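Local coordinates for beta-galactosidase (Marinomonas sp. ef1, PDB 6Y2K), which hydrolyses terminal beta-galactosidic bonds as a cold-active GH42 glycoside hydrolase whose hexameric arrangement supports both its cold activity and its thermal stability, at the interface of chains A and B. Residues are numbered along the deposited sequence; one frame, centred on the assembly and turned at random. Chains: chain A/B, beta-galactosidase.

Contact 1: the interface of chains A and B. Residues chain A 356-357, 363, 370-372; chain B 506, 508, 510.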
loop_
_atom_site.group_PDB
_atom_site.type_symbol
_atom_site.label_atom_id
_atom_site.label_comp_id
_atom_site.label_asym_id
_atom_site.label_seq_id
_atom_site.Cartn_x
_atom_site.Cartn_y
_atom_site.Cartn_z
ATOM N N GLN A 356 -45.336 0.220 7.908
ATOM C CA GLN A 356 -44.438 -0.934 8.047
ATOM C C GLN A 356 -45.167 -2.080 8.748
ATOM O O GLN A 356 -45.740 -1.877 9.817
ATOM C CB GLN A 356 -43.197 -0.520 8.842
ATOM C CG GLN A 356 -42.186 -1.628 9.121
ATOM C CD GLN A 356 -40.976 -1.142 9.902
ATOM O OE1 GLN A 356 -40.704 0.067 9.998
ATOM N NE2 GLN A 356 -40.230 -2.091 10.458
ATOM N N ALA A 357 -45.157 -3.271 8.149
ATOM C CA ALA A 357 -45.894 -4.412 8.711
ATOM C C ALA A 357 -45.091 -5.050 9.844
ATOM O O ALA A 357 -43.876 -5.142 9.741
ATOM C CB ALA A 357 -46.186 -5.434 7.626
ATOM N N GLN A 363 -41.100 -7.510 7.405
ATOM C CA GLN A 363 -41.343 -6.766 8.645
ATOM C C GLN A 363 -40.293 -5.657 8.937
ATOM O O GLN A 363 -40.603 -4.694 9.642
ATOM C CB GLN A 363 -41.537 -7.711 9.849
ATOM C CG GLN A 363 -40.306 -8.495 10.291
ATOM C CD GLN A 363 -40.638 -9.600 11.282
ATOM O OE1 GLN A 363 -40.242 -9.536 12.450
ATOM N NE2 GLN A 363 -41.380 -10.620 10.823
ATOM N N ARG A 370 -44.392 3.981 10.946
ATOM C CA ARG A 370 -43.800 2.858 11.677
ATOM C C ARG A 370 -44.880 1.814 11.987
ATOM O O ARG A 370 -46.079 2.096 11.824
ATOM C CB ARG A 370 -43.192 3.342 12.991
ATOM C CG ARG A 370 -42.159 4.448 12.867
ATOM C CD ARG A 370 -41.402 4.625 14.163
ATOM N NE ARG A 370 -42.263 4.823 15.346
ATOM C CZ ARG A 370 -42.168 5.808 16.249
ATOM N NH1 ARG A 370 -41.270 6.788 16.141
ATOM N NH2 ARG A 370 -42.998 5.808 17.291
ATOM N N PRO A 371 -44.481 0.612 12.457
ATOM C CA PRO A 371 -45.506 -0.394 12.776
ATOM C C PRO A 371 -46.558 0.045 13.820
ATOM O O PRO A 371 -47.674 -0.479 13.813
ATOM C CB PRO A 371 -44.683 -1.589 13.276
ATOM C CG PRO A 371 -43.353 -1.424 12.624
ATOM C CD PRO A 371 -43.122 0.061 12.616
ATOM N N ASP A 372 -46.210 1.008 14.673
ATOM C CA ASP A 372 -47.147 1.567 15.659
ATOM C C ASP A 372 -47.982 2.742 15.135
ATOM O O ASP A 372 -48.614 3.434 15.919
ATOM C CB ASP A 372 -46.390 1.965 16.943
ATOM C CG ASP A 372 -45.415 3.147 16.743
ATOM O OD1 ASP A 372 -45.188 3.604 15.597
ATOM O OD2 ASP A 372 -44.877 3.626 17.761
ATOM N N ILE B 506 -42.857 -7.906 15.258
ATOM C CA ILE B 506 -42.365 -6.737 15.992
ATOM C C ILE B 506 -43.343 -6.462 17.140
ATOM O O ILE B 506 -44.546 -6.433 16.899
ATOM C CB ILE B 506 -42.244 -5.504 15.075
ATOM C CG1 ILE B 506 -41.212 -5.784 13.966
ATOM C CG2 ILE B 506 -41.879 -4.269 15.891
ATOM C CD1 ILE B 506 -41.111 -4.712 12.905
ATOM N N GLU B 508 -45.805 -4.720 19.791
ATOM C CA GLU B 508 -46.774 -3.639 19.605
ATOM C C GLU B 508 -46.232 -2.249 19.975
ATOM O O GLU B 508 -46.536 -1.264 19.296
ATOM C CB GLU B 508 -48.031 -3.950 20.416
ATOM C CG GLU B 508 -49.252 -3.139 20.030
ATOM C CD GLU B 508 -50.415 -3.444 20.953
ATOM O OE1 GLU B 508 -50.885 -4.609 20.939
ATOM O OE2 GLU B 508 -50.825 -2.532 21.704
ATOM N N LEU B 510 -43.073 -1.437 19.719
ATOM C CA LEU B 510 -41.734 -1.461 19.104
ATOM C C LEU B 510 -40.647 -1.947 20.059
ATOM O O LEU B 510 -40.880 -2.102 21.271
ATOM C CB LEU B 510 -41.349 -0.098 18.509
ATOM C CG LEU B 510 -42.366 0.593 17.593
ATOM C CD1 LEU B 510 -41.733 1.820 16.973
ATOM C CD2 LEU B 510 -42.852 -0.350 16.509
#

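Contact 2: the interface of chains A and B. Residues chain A 44-46, 80, 83; chain B 188, 192.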
loop_
_atom_site.group_PDB
_atom_site.type_symbol
_atom_site.label_atom_id
_atom_site.label_comp_id
_atom_site.label_asym_id
_atom_site.label_seq_id
_atom_site.Cartn_x
_atom_site.Cartn_y
_atom_site.Cartn_z
ATOM N N PRO A 44 -60.226 -18.030 0.528
ATOM C CA PRO A 44 -59.411 -18.902 1.392
ATOM C C PRO A 44 -59.591 -20.387 1.118
ATOM O O PRO A 44 -58.700 -21.169 1.436
ATOM C CB PRO A 44 -59.873 -18.569 2.817
ATOM C CG PRO A 44 -61.066 -17.694 2.698
ATOM C CD PRO A 44 -61.197 -17.221 1.282
ATOM N N THR A 45 -60.747 -20.760 0.565
ATOM C CA THR A 45 -61.027 -22.125 0.124
ATOM C C THR A 45 -61.894 -21.973 -1.137
ATOM O O THR A 45 -62.667 -21.015 -1.224
ATOM C CB THR A 45 -61.703 -22.938 1.257
ATOM O OG1 THR A 45 -61.849 -24.314 0.879
ATOM C CG2 THR A 45 -63.079 -22.361 1.636
ATOM N N PRO A 46 -61.741 -22.870 -2.131
ATOM C CA PRO A 46 -62.365 -22.639 -3.437
ATOM C C PRO A 46 -63.883 -22.478 -3.399
ATOM O O PRO A 46 -64.583 -23.296 -2.807
ATOM C CB PRO A 46 -61.979 -23.883 -4.257
ATOM C CG PRO A 46 -61.536 -24.886 -3.262
ATOM C CD PRO A 46 -60.950 -24.113 -2.131
ATOM N N TRP A 80 -54.192 -23.981 -1.664
ATOM C CA TRP A 80 -55.209 -24.903 -2.186
ATOM C C TRP A 80 -55.192 -24.965 -3.718
ATOM O O TRP A 80 -55.395 -26.025 -4.304
ATOM C CB TRP A 80 -56.617 -24.580 -1.657
ATOM C CG TRP A 80 -57.198 -23.257 -2.057
ATOM C CD1 TRP A 80 -57.312 -22.160 -1.267
ATOM C CD2 TRP A 80 -57.776 -22.899 -3.322
ATOM N NE1 TRP A 80 -57.916 -21.136 -1.950
ATOM C CE2 TRP A 80 -58.211 -21.561 -3.216
ATOM C CE3 TRP A 80 -57.985 -23.579 -4.529
ATOM C CZ2 TRP A 80 -58.823 -20.885 -4.279
ATOM C CZ3 TRP A 80 -58.591 -22.910 -5.581
ATOM C CH2 TRP A 80 -59.004 -21.576 -5.449
ATOM N N ASP A 83 -51.978 -26.857 -4.868
ATOM C CA ASP A 83 -52.174 -28.290 -4.651
ATOM C C ASP A 83 -53.062 -28.925 -5.737
ATOM O O ASP A 83 -52.856 -30.079 -6.105
ATOM C CB ASP A 83 -52.765 -28.562 -3.256
ATOM C CG ASP A 83 -51.780 -28.296 -2.125
ATOM O OD1 ASP A 83 -50.563 -28.203 -2.377
ATOM O OD2 ASP A 83 -52.227 -28.181 -0.965
ATOM N N ARG B 188 -55.305 -23.655 4.877
ATOM C CA ARG B 188 -56.608 -24.190 5.283
ATOM C C ARG B 188 -56.495 -25.253 6.378
ATOM O O ARG B 188 -57.467 -25.516 7.095
ATOM C CB ARG B 188 -57.318 -24.824 4.086
ATOM C CG ARG B 188 -57.631 -23.874 2.944
ATOM C CD ARG B 188 -58.586 -24.532 1.954
ATOM N NE ARG B 188 -58.043 -25.782 1.418
ATOM C CZ ARG B 188 -58.752 -26.721 0.790
ATOM N NH1 ARG B 188 -60.060 -26.577 0.585
ATOM N NH2 ARG B 188 -58.143 -27.820 0.350
ATOM N N GLU B 192 -51.582 -28.706 4.661
ATOM C CA GLU B 192 -51.194 -27.872 3.518
ATOM C C GLU B 192 -49.781 -27.287 3.670
ATOM O O GLU B 192 -49.183 -26.856 2.679
ATOM C CB GLU B 192 -52.187 -26.732 3.285
ATOM C CG GLU B 192 -53.484 -27.165 2.618
ATOM C CD GLU B 192 -54.327 -25.997 2.123
ATOM O OE1 GLU B 192 -54.097 -24.842 2.559
ATOM O OE2 GLU B 192 -55.229 -26.241 1.289
HETATM O O HOH W 1 -54.703 -22.503 1.011
HETATM O O HOH W 2 -55.026 -28.235 -0.525
#

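Contact 3: the interface of chains A and B. Residues chain A 98, 102-105, 146, 148; chain B 200-201.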
loop_
_atom_site.group_PDB
_atom_site.type_symbol
_atom_site.label_atom_id
_atom_site.label_comp_id
_atom_site.label_asym_id
_atom_site.label_seq_id
_atom_site.Cartn_x
_atom_site.Cartn_y
_atom_site.Cartn_z
ATOM N N ARG A 98 -39.909 -25.012 -7.663
ATOM C CA ARG A 98 -39.930 -23.750 -6.936
ATOM C C ARG A 98 -41.284 -23.652 -6.237
ATOM O O ARG A 98 -42.303 -23.335 -6.867
ATOM C CB ARG A 98 -39.712 -22.577 -7.888
ATOM C CG ARG A 98 -38.478 -22.732 -8.757
ATOM C CD ARG A 98 -38.087 -21.427 -9.419
ATOM N NE ARG A 98 -37.479 -20.489 -8.473
ATOM C CZ ARG A 98 -37.042 -19.271 -8.786
ATOM N NH1 ARG A 98 -37.141 -18.813 -10.034
ATOM N NH2 ARG A 98 -36.506 -18.499 -7.842
ATOM N N SER A 102 -43.490 -18.498 -0.353
ATOM C CA SER A 102 -43.014 -17.140 -0.576
ATOM C C SER A 102 -43.991 -16.483 -1.568
ATOM O O SER A 102 -45.191 -16.372 -1.250
ATOM C CB SER A 102 -41.536 -17.150 -1.045
ATOM O OG SER A 102 -41.360 -17.766 -2.320
ATOM N N ARG A 103 -43.517 -16.061 -2.736
ATOM C CA ARG A 103 -44.390 -15.493 -3.773
ATOM C C ARG A 103 -43.880 -15.870 -5.157
ATOM O O ARG A 103 -42.772 -16.389 -5.284
ATOM C CB ARG A 103 -44.494 -13.959 -3.637
ATOM C CG ARG A 103 -43.168 -13.200 -3.697
ATOM C CD ARG A 103 -43.392 -11.690 -3.697
ATOM N NE ARG A 103 -42.133 -10.942 -3.648
ATOM C CZ ARG A 103 -42.029 -9.626 -3.437
ATOM N NH1 ARG A 103 -43.104 -8.854 -3.231
ATOM N NH2 ARG A 103 -40.821 -9.071 -3.422
ATOM N N ARG A 104 -44.709 -15.603 -6.173
ATOM C CA ARG A 104 -44.387 -15.839 -7.587
ATOM C C ARG A 104 -44.163 -17.322 -7.939
ATOM O O ARG A 104 -43.405 -17.656 -8.854
ATOM C CB ARG A 104 -43.198 -14.963 -8.035
ATOM C CG ARG A 104 -43.464 -13.455 -7.960
ATOM C CD ARG A 104 -42.678 -12.704 -9.039
ATOM N NE ARG A 104 -43.006 -13.307 -10.316
ATOM C CZ ARG A 104 -44.134 -13.088 -10.981
ATOM N NH1 ARG A 104 -45.028 -12.195 -10.560
ATOM N NH2 ARG A 104 -44.362 -13.753 -12.097
ATOM N N HIS A 105 -44.904 -18.189 -7.256
ATOM C CA HIS A 105 -44.826 -19.659 -7.431
ATOM C C HIS A 105 -45.711 -20.151 -8.585
ATOM O O HIS A 105 -46.710 -20.843 -8.390
ATOM C CB HIS A 105 -45.166 -20.394 -6.116
ATOM C CG HIS A 105 -46.232 -19.721 -5.312
ATOM N ND1 HIS A 105 -45.938 -18.774 -4.356
ATOM C CD2 HIS A 105 -47.583 -19.806 -5.359
ATOM C CE1 HIS A 105 -47.062 -18.330 -3.823
ATOM N NE2 HIS A 105 -48.076 -18.940 -4.413
ATOM N N HIS A 146 -37.330 -12.414 -8.660
ATOM C CA HIS A 146 -36.715 -13.655 -8.167
ATOM C C HIS A 146 -36.386 -14.629 -9.317
ATOM O O HIS A 146 -36.377 -15.848 -9.122
ATOM C CB HIS A 146 -37.593 -14.339 -7.104
ATOM C CG HIS A 146 -38.295 -13.383 -6.189
ATOM N ND1 HIS A 146 -37.620 -12.565 -5.309
ATOM C CD2 HIS A 146 -39.611 -13.111 -6.027
ATOM C CE1 HIS A 146 -38.493 -11.830 -4.644
ATOM N NE2 HIS A 146 -39.708 -12.142 -5.060
ATOM N N THR A 148 -38.013 -15.434 -12.257
ATOM C CA THR A 148 -39.159 -16.307 -12.516
ATOM C C THR A 148 -39.638 -16.310 -13.980
ATOM O O THR A 148 -40.653 -16.940 -14.288
ATOM C CB THR A 148 -40.326 -15.996 -11.535
ATOM O OG1 THR A 148 -40.592 -14.584 -11.478
ATOM C CG2 THR A 148 -39.976 -16.498 -10.132
ATOM N N VAL B 200 -39.739 -20.351 -3.895
ATOM C CA VAL B 200 -39.303 -19.421 -4.959
ATOM C C VAL B 200 -38.253 -18.448 -4.413
ATOM O O VAL B 200 -37.190 -18.247 -5.014
ATOM C CB VAL B 200 -40.499 -18.610 -5.546
ATOM C CG1 VAL B 200 -40.022 -17.506 -6.487
ATOM C CG2 VAL B 200 -41.472 -19.522 -6.276
ATOM N N THR B 201 -38.595 -17.820 -3.295
ATOM C CA THR B 201 -37.719 -16.866 -2.619
ATOM C C THR B 201 -37.903 -17.028 -1.104
ATOM O O THR B 201 -38.382 -18.072 -0.661
ATOM C CB THR B 201 -37.978 -15.422 -3.125
ATOM O OG1 THR B 201 -37.010 -14.531 -2.564
ATOM C CG2 THR B 201 -39.374 -14.932 -2.774
#

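Contact 4: the interface of chains A and B. Residues chain A 37, 39-40, 76-78, 100, 102; chain B 181, 183-185.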
loop_
_atom_site.group_PDB
_atom_site.type_symbol
_atom_site.label_atom_id
_atom_site.label_comp_id
_atom_site.label_asym_id
_atom_site.label_seq_id
_atom_site.Cartn_x
_atom_site.Cartn_y
_atom_site.Cartn_z
ATOM N N PHE A 37 -51.846 -8.797 -3.385
ATOM C CA PHE A 37 -51.497 -10.001 -2.617
ATOM C C PHE A 37 -52.669 -10.593 -1.820
ATOM O O PHE A 37 -52.445 -11.359 -0.874
ATOM C CB PHE A 37 -50.324 -9.708 -1.663
ATOM C CG PHE A 37 -49.057 -9.257 -2.353
ATOM C CD1 PHE A 37 -48.483 -10.018 -3.363
ATOM C CD2 PHE A 37 -48.403 -8.103 -1.942
ATOM C CE1 PHE A 37 -47.306 -9.614 -3.986
ATOM C CE2 PHE A 37 -47.218 -7.708 -2.543
ATOM C CZ PHE A 37 -46.669 -8.460 -3.566
ATOM N N TRP A 39 -55.390 -12.703 -2.623
ATOM C CA TRP A 39 -56.160 -13.889 -3.040
ATOM C C TRP A 39 -56.582 -14.772 -1.861
ATOM O O TRP A 39 -57.731 -15.197 -1.813
ATOM C CB TRP A 39 -55.427 -14.718 -4.115
ATOM C CG TRP A 39 -56.307 -15.623 -4.972
ATOM C CD1 TRP A 39 -57.445 -16.293 -4.595
ATOM C CD2 TRP A 39 -56.075 -15.995 -6.342
ATOM N NE1 TRP A 39 -57.934 -17.037 -5.638
ATOM C CE2 TRP A 39 -57.117 -16.876 -6.721
ATOM C CE3 TRP A 39 -55.082 -15.687 -7.278
ATOM C CZ2 TRP A 39 -57.205 -17.428 -8.003
ATOM C CZ3 TRP A 39 -55.170 -16.239 -8.553
ATOM C CH2 TRP A 39 -56.229 -17.097 -8.904
ATOM N N SER A 40 -55.697 -15.032 -0.896
ATOM C CA SER A 40 -56.094 -15.848 0.272
ATOM C C SER A 40 -57.164 -15.177 1.154
ATOM O O SER A 40 -57.885 -15.874 1.864
ATOM C CB SER A 40 -54.893 -16.281 1.128
ATOM O OG SER A 40 -54.455 -15.263 2.015
ATOM N N THR A 76 -49.483 -14.181 -6.220
ATOM C CA THR A 76 -49.472 -15.017 -5.028
ATOM C C THR A 76 -50.766 -15.836 -4.910
ATOM O O THR A 76 -51.603 -15.554 -4.054
ATOM C CB THR A 76 -49.254 -14.158 -3.757
ATOM O OG1 THR A 76 -50.049 -12.971 -3.814
ATOM C CG2 THR A 76 -47.804 -13.750 -3.637
ATOM N N PRO A 77 -50.932 -16.866 -5.772
ATOM C CA PRO A 77 -52.114 -17.725 -5.640
ATOM C C PRO A 77 -52.057 -18.590 -4.367
ATOM O O PRO A 77 -50.954 -18.871 -3.870
ATOM C CB PRO A 77 -52.068 -18.593 -6.901
ATOM C CG PRO A 77 -50.618 -18.645 -7.263
ATOM C CD PRO A 77 -50.068 -17.294 -6.891
ATOM N N PRO A 78 -53.231 -18.994 -3.828
ATOM C CA PRO A 78 -53.235 -19.712 -2.549
ATOM C C PRO A 78 -52.769 -21.161 -2.653
ATOM O O PRO A 78 -52.766 -21.732 -3.743
ATOM C CB PRO A 78 -54.709 -19.664 -2.101
ATOM C CG PRO A 78 -55.452 -18.878 -3.123
ATOM C CD PRO A 78 -54.594 -18.796 -4.352
ATOM N N PHE A 100 -44.447 -23.256 -3.151
ATOM C CA PHE A 100 -45.210 -22.369 -2.272
ATOM C C PHE A 100 -44.465 -22.067 -0.963
ATOM O O PHE A 100 -43.660 -22.879 -0.481
ATOM C CB PHE A 100 -46.563 -23.030 -1.952
ATOM C CG PHE A 100 -47.538 -22.138 -1.227
ATOM C CD1 PHE A 100 -48.430 -21.334 -1.931
ATOM C CD2 PHE A 100 -47.582 -22.124 0.156
ATOM C CE1 PHE A 100 -49.328 -20.506 -1.264
ATOM C CE2 PHE A 100 -48.476 -21.290 0.830
ATOM C CZ PHE A 100 -49.350 -20.488 0.118
ATOM N N SER A 102 -43.490 -18.498 -0.353
ATOM C CA SER A 102 -43.014 -17.140 -0.576
ATOM C C SER A 102 -43.991 -16.483 -1.568
ATOM O O SER A 102 -45.191 -16.372 -1.250
ATOM C CB SER A 102 -41.536 -17.150 -1.045
ATOM O OG SER A 102 -41.360 -17.766 -2.320
ATOM N N VAL B 181 -51.577 -13.774 6.174
ATOM C CA VAL B 181 -52.245 -12.852 5.243
ATOM C C VAL B 181 -51.250 -12.264 4.228
ATOM O O VAL B 181 -51.591 -12.039 3.054
ATOM C CB VAL B 181 -52.999 -11.726 5.997
ATOM C CG1 VAL B 181 -52.040 -10.798 6.740
ATOM C CG2 VAL B 181 -53.883 -10.939 5.030
ATOM N N TRP B 183 -48.549 -12.002 1.487
ATOM C CA TRP B 183 -48.340 -12.791 0.270
ATOM C C TRP B 183 -49.281 -14.000 0.118
ATOM O O TRP B 183 -48.906 -15.021 -0.456
ATOM C CB TRP B 183 -46.862 -13.238 0.156
ATOM C CG TRP B 183 -45.867 -12.123 -0.024
ATOM C CD1 TRP B 183 -46.131 -10.810 -0.300
ATOM C CD2 TRP B 183 -44.434 -12.243 0.004
ATOM N NE1 TRP B 183 -44.955 -10.103 -0.414
ATOM C CE2 TRP B 183 -43.901 -10.955 -0.235
ATOM C CE3 TRP B 183 -43.554 -13.306 0.237
ATOM C CZ2 TRP B 183 -42.534 -10.703 -0.244
ATOM C CZ3 TRP B 183 -42.191 -13.057 0.213
ATOM C CH2 TRP B 183 -41.695 -11.764 -0.023
ATOM N N SER B 184 -50.513 -13.872 0.612
ATOM C CA SER B 184 -51.515 -14.954 0.543
ATOM C C SER B 184 -50.958 -16.335 0.943
ATOM O O SER B 184 -51.145 -17.341 0.244
ATOM C CB SER B 184 -52.148 -14.980 -0.852
ATOM O OG SER B 184 -53.062 -13.900 -1.026
ATOM N N MET B 185 -50.264 -16.368 2.074
ATOM C CA MET B 185 -49.666 -17.612 2.577
ATOM C C MET B 185 -50.656 -18.498 3.373
ATOM O O MET B 185 -50.315 -19.636 3.719
ATOM C CB MET B 185 -48.428 -17.303 3.432
ATOM C CG MET B 185 -47.192 -16.884 2.628
ATOM S SD MET B 185 -45.687 -16.639 3.614
ATOM C CE MET B 185 -46.102 -15.171 4.557
HETATM O O HOH W 3 -52.712 -13.100 -4.009
HETATM O O HOH W 4 -54.430 -12.478 1.801
HETATM O O HOH W 5 -49.103 -17.189 -1.850
#

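Contact 1: the interface of chains A and B
B:Leu510 presses its forked tip into a loop of chain A, CD2 lying against the ring of A:Pro371 and CD1 against the neighbouring pair A:Arg370 and A:Asp372. In this GH42 beta-galactosidase the chain B residues fall in the sequence range of the trimerisation domain and the chain A residues in that of the catalytic domain. The leucine side chain meets the proline ring at about a right angle, with CD2 of B:Leu510 3.9 Å from CB of A:Pro371. CD1 of B:Ile506 comes to the rim of the same ring, 4.0 Å from CG of A:Pro371, roughly at right angles to the leucine's approach over the face. That isoleucine branch, CG1 anti to the carbonyl carbon (chi1 -63°), also reaches a polar spot: its CD1 is 3.7 Å from NE2 of A:Gln356. NE2 in turn donates to the backbone carbonyl O of A:Gln363 at 2.8 Å, in the plane of the carbonyl and of its own amide, so the methyl packs against a hydrogen bond internal to chain A. Farther out, CD1 of B:Leu510 approaches NE of A:Arg370 to 3.5 Å and OD2 of A:Asp372 to 3.7 Å. There the guanidinium grips the carboxylate side-on: NH2 of A:Arg370 reaches OD2 of A:Asp372 on its syn lone pair at 2.9 Å (173° at H), whereas NE meets OD1 at 3.2 Å, tilted out of both planes.

Contact 2: the interface of chains A and B
OE2, a carboxylate oxygen of B:Glu192, rests 3.7 Å from CB of A:Trp80 and is gripped by NE of its own-chain neighbour B:Arg188 and by water 2. The patch belongs to the subunit interface of the GH42 hexamer, chain A supplying loop 44-46 and helix 79-84. The B:Arg188 NE to B:Glu192 OE2 salt bridge measures 2.9 Å; the oxygen lies in the guanidinium plane, but the donor comes from above the carboxylate plane. OE1 of B:Glu192 takes the backbone N of B:Arg188, again from above the carboxylate, so one glutamate holds both the main chain and the side chain of the arginine. With its chain bent at chi3 (-58°), B:Arg188 lays a guanidinium face under CB of A:Trp80, the two side chains crossing at about a right angle. CB of A:Trp80 is 3.6 Å from NE of B:Arg188. At the guanidinium edge, NH1 of B:Arg188 donates in plane to the hydroxyl OG1 of A:Thr45 at 2.9 Å (157° at H), a direct polar bond between the chains. A:Thr45 turns OG1 anti to its backbone N, chi1 -174°, which presents the hydroxyl to that edge. CD of A:Pro46 sits over the centre of the A:Trp80 indole and covers that face. Water 1 joins N of A:Trp80 to OE1 of B:Glu192. Water 2 may ease the approach of two carboxylates, lying 2.8 Å from OD2 of A:Asp83 and 2.7 Å from OE2 of B:Glu192.

Contact 3: the interface of chains A and B
Direct hydrogen bonds tie the B:Val200–B:Thr201 loop to chain A in this subunit interface of the GH42 hexamer. NH2 of A:Arg98 donates to the backbone O of B:Val200 at 2.9 Å, a bent bond (136° at H) that leaves the guanidinium plane. Another runs the opposite way: N of B:Thr201 donates to the hydroxyl OG of A:Ser102 at 2.9 Å and 161° at H. Within chain A, both NH1 and NH2 of A:Arg98 point end-on at the carbonyl O of A:His146, close to the guanidinium plane; NH2 is 2.9 Å from that oxygen. This shared grip probably helps position the arginine for its bond across, and NH2 bridges the carbonyls of both chains. The ring contact is a CH-pi one: CG2 of B:Thr201 stands over the centre of the A:His146 imidazole, 3.6 Å from its centroid. NE of A:Arg103 donates in the ring plane to NE2 of A:His146, which helps fix the rotation of that ring. Apolar packing centres on B:Val200, whose CG1 is anti to the backbone N (chi1 171°). This sends CG1 to CG2 of A:Thr148, 3.8 Å away, while CG2 of B:Val200 lies 3.6 Å from CA of A:His105.

Contact 4: the interface of chains A and B
A:Phe37 and B:Trp183 run side by side, pointing the same way, with their rings turned edge-to-face: the phenyl and the five-membered indole ring have planes 57° apart. The indole edge leads, CD1 of B:Trp183 standing over the centre of the phenyl face, 3.9 Å from CG of A:Phe37. B:Trp183 puts CG anti to its carbonyl carbon (chi1 -65°), which lays the indole alongside the phenyl. Farther round the indole, CE3 of B:Trp183 rests 3.7 Å from the backbone C of A:Ser102, and CB of B:Trp183 packs on the methyl CG2 of A:Thr76. The next residue, B:Ser184, turns its hydroxyl toward chain A. OG of B:Ser184 donates to the carbonyl O of A:Phe37 at 2.6 Å, from above the carbonyl plane, and accepts from N of A:Ser40 at 2.9 Å in a nearly straight bond (176° at H). By accepting from N of A:Ser40, the serine may cap the start of helix 39-42 from the other chain, in the manner of an N-cap. Water 3, 2.7 Å from the carbonyl O of A:Thr76, also touches OG of B:Ser184. On the far flank the ring edge of A:Phe100 faces B:Met185, CZ of the ring 3.8 Å from CA of the methionine. The 3-10 turn 182-184 is thereby plugged into loops and the start of helix 39-42 of the neighbouring GH42 catalytic domain, a contact that probably helps hold subunits together in the hexamer.

All four contacts belong to one A–B interface, which is not an exact two-fold. Contacts 2 and 4 are about 10 Å apart and contacts 3 and 4 about 11 Å, measured between centres of their C-alpha atoms; contacts 3 and 4 share A:Ser102, which meets B:Thr201 in one and B:Trp183 in the other. Contacts 2 and 3 stand about 18 Å apart, with chain B segment 181-201 feeding contacts 2, 3 and 4. Contact 1 is remote, about 21 Å from contact 4, 25 Å from contact 3 and 29 Å from contact 2, and uses a different segment of chain B. Spreading the grip this way may stabilise subunit pairing within the hexamer.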